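Local coordinates for AvrRxo1-ORF1 (Xanthomonas oryzae pv. oryzicola, PDB 4Z8T), which is a type III effector with a polynucleotide kinase domain, probably a zeta-toxin-like kinase, and binds its interactor AvrRxo1-ORF2, at residues Glu41-Leu44 with Asp45-Arg48; Ser50-Thr53 with Leu54-Leu58. One frame throughout, in Å; residues are numbered along the deposited sequence.

Contact 1: residues Glu41-Leu44 with Asp45-Arg48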
# COMPACT_ATOMS: atom_id res chain seq x y z
N GLU A 41 -35.47 29.27 -16.09
CA GLU A 41 -35.15 30.08 -17.26
C GLU A 41 -34.13 31.16 -16.90
O GLU A 41 -33.20 31.44 -17.66
CB GLU A 41 -36.43 30.70 -17.86
CG GLU A 41 -37.37 29.65 -18.43
CD GLU A 41 -38.81 30.13 -18.59
OE1 GLU A 41 -39.10 31.31 -18.30
OE2 GLU A 41 -39.65 29.31 -19.02
N LYS A 42 -34.30 31.75 -15.72
CA LYS A 42 -33.41 32.79 -15.26
C LYS A 42 -32.00 32.23 -15.04
O LYS A 42 -31.02 32.82 -15.48
CB LYS A 42 -33.91 33.41 -13.96
CG LYS A 42 -33.04 34.56 -13.49
CD LYS A 42 -33.45 35.11 -12.14
CE LYS A 42 -32.98 34.22 -11.00
NZ LYS A 42 -33.03 34.93 -9.68
N LEU A 43 -31.92 31.10 -14.36
CA LEU A 43 -30.61 30.52 -14.07
C LEU A 43 -29.89 30.06 -15.34
O LEU A 43 -28.67 30.20 -15.45
CB LEU A 43 -30.73 29.37 -13.07
CG LEU A 43 -31.31 29.80 -11.72
CD1 LEU A 43 -31.33 28.62 -10.77
CD2 LEU A 43 -30.53 30.94 -11.12
N LEU A 44 -30.65 29.52 -16.30
CA LEU A 44 -30.04 29.06 -17.55
C LEU A 44 -29.57 30.25 -18.37
O LEU A 44 -28.53 30.19 -19.02
CB LEU A 44 -31.01 28.20 -18.36
CG LEU A 44 -31.25 26.80 -17.79
CD1 LEU A 44 -32.37 26.08 -18.50
CD2 LEU A 44 -29.96 25.97 -17.87
N ASP A 45 -30.33 31.35 -18.34
CA ASP A 45 -29.92 32.56 -19.04
C ASP A 45 -28.61 33.08 -18.48
O ASP A 45 -27.71 33.49 -19.23
CB ASP A 45 -30.99 33.65 -18.95
CG ASP A 45 -32.19 33.37 -19.83
OD1 ASP A 45 -32.09 32.55 -20.76
OD2 ASP A 45 -33.25 33.98 -19.59
N GLN A 46 -28.49 33.07 -17.16
CA GLN A 46 -27.29 33.56 -16.50
C GLN A 46 -26.08 32.70 -16.87
O GLN A 46 -25.02 33.21 -17.23
CB GLN A 46 -27.47 33.58 -14.99
CG GLN A 46 -28.46 34.63 -14.50
CD GLN A 46 -28.68 34.58 -12.99
OE1 GLN A 46 -28.10 33.74 -12.29
NE2 GLN A 46 -29.51 35.48 -12.49
N ALA A 47 -26.26 31.39 -16.77
CA ALA A 47 -25.18 30.44 -17.05
C ALA A 47 -24.74 30.54 -18.51
O ALA A 47 -23.55 30.51 -18.83
CB ALA A 47 -25.65 29.02 -16.74
N ARG A 48 -25.72 30.68 -19.40
CA ARG A 48 -25.41 30.81 -20.82
C ARG A 48 -24.65 32.09 -21.12
O ARG A 48 -23.72 32.09 -21.94
CB ARG A 48 -26.70 30.69 -21.65
CG ARG A 48 -27.19 29.25 -21.68
CD ARG A 48 -28.59 29.10 -22.24
NE ARG A 48 -28.96 27.68 -22.25
CZ ARG A 48 -30.20 27.20 -22.25
NH1 ARG A 48 -31.25 28.03 -22.23
NH2 ARG A 48 -30.40 25.89 -22.27
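Leu44 and Arg48 meet one helical turn apart, and the arginine side chain runs back past the leucine. With CG anti to its carbonyl carbon (chi1 -73°) and the chain extended from CG to NE, Arg48 brings its CG to 3.1 Å from Leu44 O and sets one guanidinium face over Leu44 CB, which lies off toward the rim of the group, 3.9 Å from NH1. NH2 is hydrogen-bonded to the carbonyl O of Arg136 in helix 123-141, and this tethers the far end of the group while Leu44 packs on Arg136 and Phe137 of the same helix.

Gln46 lies alongside Lys42, both side chains pointing the same way, with NE2 3.8 Å from Lys42 CG; its OE1 comes 3.9 Å from Leu43 CD2. The lysine ammonium does not end on the glutamine but makes a salt bridge with Glu115. The Asp45 carboxylate comes up against Glu41 O, with OD2 3.2 Å away and no hydrogen bond, since both are acceptors; that carbonyl takes its bond from Asp45 N at 3.0 Å. Gln46, Ala47 and Arg48 repeat the bond to Lys42, Leu43 and Leu44, the i to i+4 ladder of a regular alpha-helix with one face packed against neighbouring helices.

Contact 2: residues Ser50-Thr53 with Leu54-Leu58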
# COMPACT_ATOMS: atom_id res chain seq x y z
N SER A 50 -22.65 33.61 -19.03
CA SER A 50 -21.31 33.39 -18.52
C SER A 50 -20.52 32.51 -19.46
O SER A 50 -19.35 32.77 -19.72
CB SER A 50 -21.36 32.76 -17.13
OG SER A 50 -21.89 33.68 -16.18
N ALA A 51 -21.16 31.46 -19.98
CA ALA A 51 -20.46 30.55 -20.88
C ALA A 51 -20.05 31.27 -22.17
O ALA A 51 -18.98 31.00 -22.74
CB ALA A 51 -21.33 29.34 -21.19
N LEU A 52 -20.89 32.18 -22.64
CA LEU A 52 -20.56 32.89 -23.88
C LEU A 52 -19.40 33.83 -23.64
O LEU A 52 -18.53 33.99 -24.50
CB LEU A 52 -21.78 33.64 -24.41
CG LEU A 52 -21.66 34.27 -25.80
CD1 LEU A 52 -21.29 33.22 -26.85
CD2 LEU A 52 -22.97 34.95 -26.17
N THR A 53 -19.37 34.45 -22.46
CA THR A 53 -18.23 35.30 -22.11
C THR A 53 -16.94 34.49 -22.13
O THR A 53 -15.94 34.91 -22.73
CB THR A 53 -18.43 35.95 -20.73
OG1 THR A 53 -19.55 36.84 -20.79
CG2 THR A 53 -17.20 36.73 -20.32
N LEU A 54 -16.97 33.31 -21.51
CA LEU A 54 -15.81 32.42 -21.52
C LEU A 54 -15.40 32.11 -22.95
O LEU A 54 -14.23 32.25 -23.32
CB LEU A 54 -16.14 31.10 -20.82
CG LEU A 54 -16.22 31.03 -19.29
CD1 LEU A 54 -16.39 29.58 -18.87
CD2 LEU A 54 -14.98 31.65 -18.64
N ALA A 55 -16.38 31.71 -23.76
CA ALA A 55 -16.09 31.31 -25.14
C ALA A 55 -15.49 32.45 -25.96
O ALA A 55 -14.57 32.23 -26.75
CB ALA A 55 -17.34 30.77 -25.80
N GLU A 56 -16.01 33.66 -25.78
CA GLU A 56 -15.48 34.78 -26.55
C GLU A 56 -14.08 35.14 -26.09
O GLU A 56 -13.24 35.51 -26.91
CB GLU A 56 -16.40 36.00 -26.45
CG GLU A 56 -17.78 35.84 -27.09
CD GLU A 56 -17.75 35.84 -28.62
OE1 GLU A 56 -16.67 36.02 -29.22
OE2 GLU A 56 -18.84 35.67 -29.22
N SER A 57 -13.82 35.04 -24.78
CA SER A 57 -12.47 35.26 -24.27
C SER A 57 -11.48 34.27 -24.85
O SER A 57 -10.42 34.67 -25.35
CB SER A 57 -12.42 35.19 -22.73
OG SER A 57 -11.10 35.38 -22.24
N LEU A 58 -11.82 32.99 -24.79
CA LEU A 58 -10.96 31.94 -25.31
C LEU A 58 -10.68 32.12 -26.80
O LEU A 58 -9.54 31.97 -27.24
CB LEU A 58 -11.59 30.57 -25.06
CG LEU A 58 -11.65 30.20 -23.57
CD1 LEU A 58 -12.65 29.07 -23.31
CD2 LEU A 58 -10.26 29.80 -23.05
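Leu52 and Glu56, one turn apart, share both a backbone bond and a side-chain contact. Among the backbone hydrogen bonds, Glu56 N to Leu52 O is the shortest of the four across the two segments, at 2.8 Å. Leu54 N to Ser50 O, Ala55 N to Ala51 O and Ser57 N to Thr53 O continue the same i to i+4 pattern, and Leu58 N carries it on to Leu54 O.

The side-chain carbons lie against carbonyl oxygens of the preceding turn. Leu54 CB lies 3.4 Å from Ala51 O and its CG 3.6 Å from Ser50 O, while Ala55 CB sits 3.5 Å from Ala51 O. The Glu56 chain does likewise, with CG 3.3 Å from Leu52 O. Beyond CG it bends at chi2 (-72°); the Glu56 and Leu52 side chains lie side by side, pointing the same way, and only OE2 comes near Leu52 CD1, at a loose 4.2 Å. Outward, Leu54 packs on Ala92 and Leu93 of helix 87-95, and Ala51 on Phe137 and Leu141 of helix 123-141.

Polar side-chain ends are bonded outside the two segments. Glu56 OE2 accepts a hydrogen bond from the backbone N of Gly147, and Ser57 OG is hydrogen-bonded to Lys95 NZ. Thr53 OG1 stays within the helix: its position beside the backbone N (chi1 -66°) directs it to the previous turn, where it forms a hydrogen bond with Ser49 O. The chemistry therefore divides: main-chain bonds hold the turns together, with the Thr53 hydroxyl adding one to Ser49 O, whereas the hydroxyl of Ser57 and the carboxylate of Glu56 tie the helix to other parts of the chain.

Overall arrangement
Contacts 1 and 2 are successive pieces of helix 34-60, their centres about 14 Å apart, and share one backbone hydrogen-bonding pattern. Both are partly buried, but contact 2 is the more enclosed: half of its touching residues are buried and none is exposed, whereas contact 1 has three exposed residues. Helix 123-141 covers much of contact 1 and reaches contact 2 at Ala51; helix 108-113 borders contact 1 and helix 87-95 borders contact 2. Their chemistry follows this placing. In contact 1, Glu41, Asp45 and Gln46 form an exposed polar rim, while contact 2 has short hydroxyls and one glutamate, with Ser57 and Glu56 hydrogen-bonded to Lys95 and Gly147.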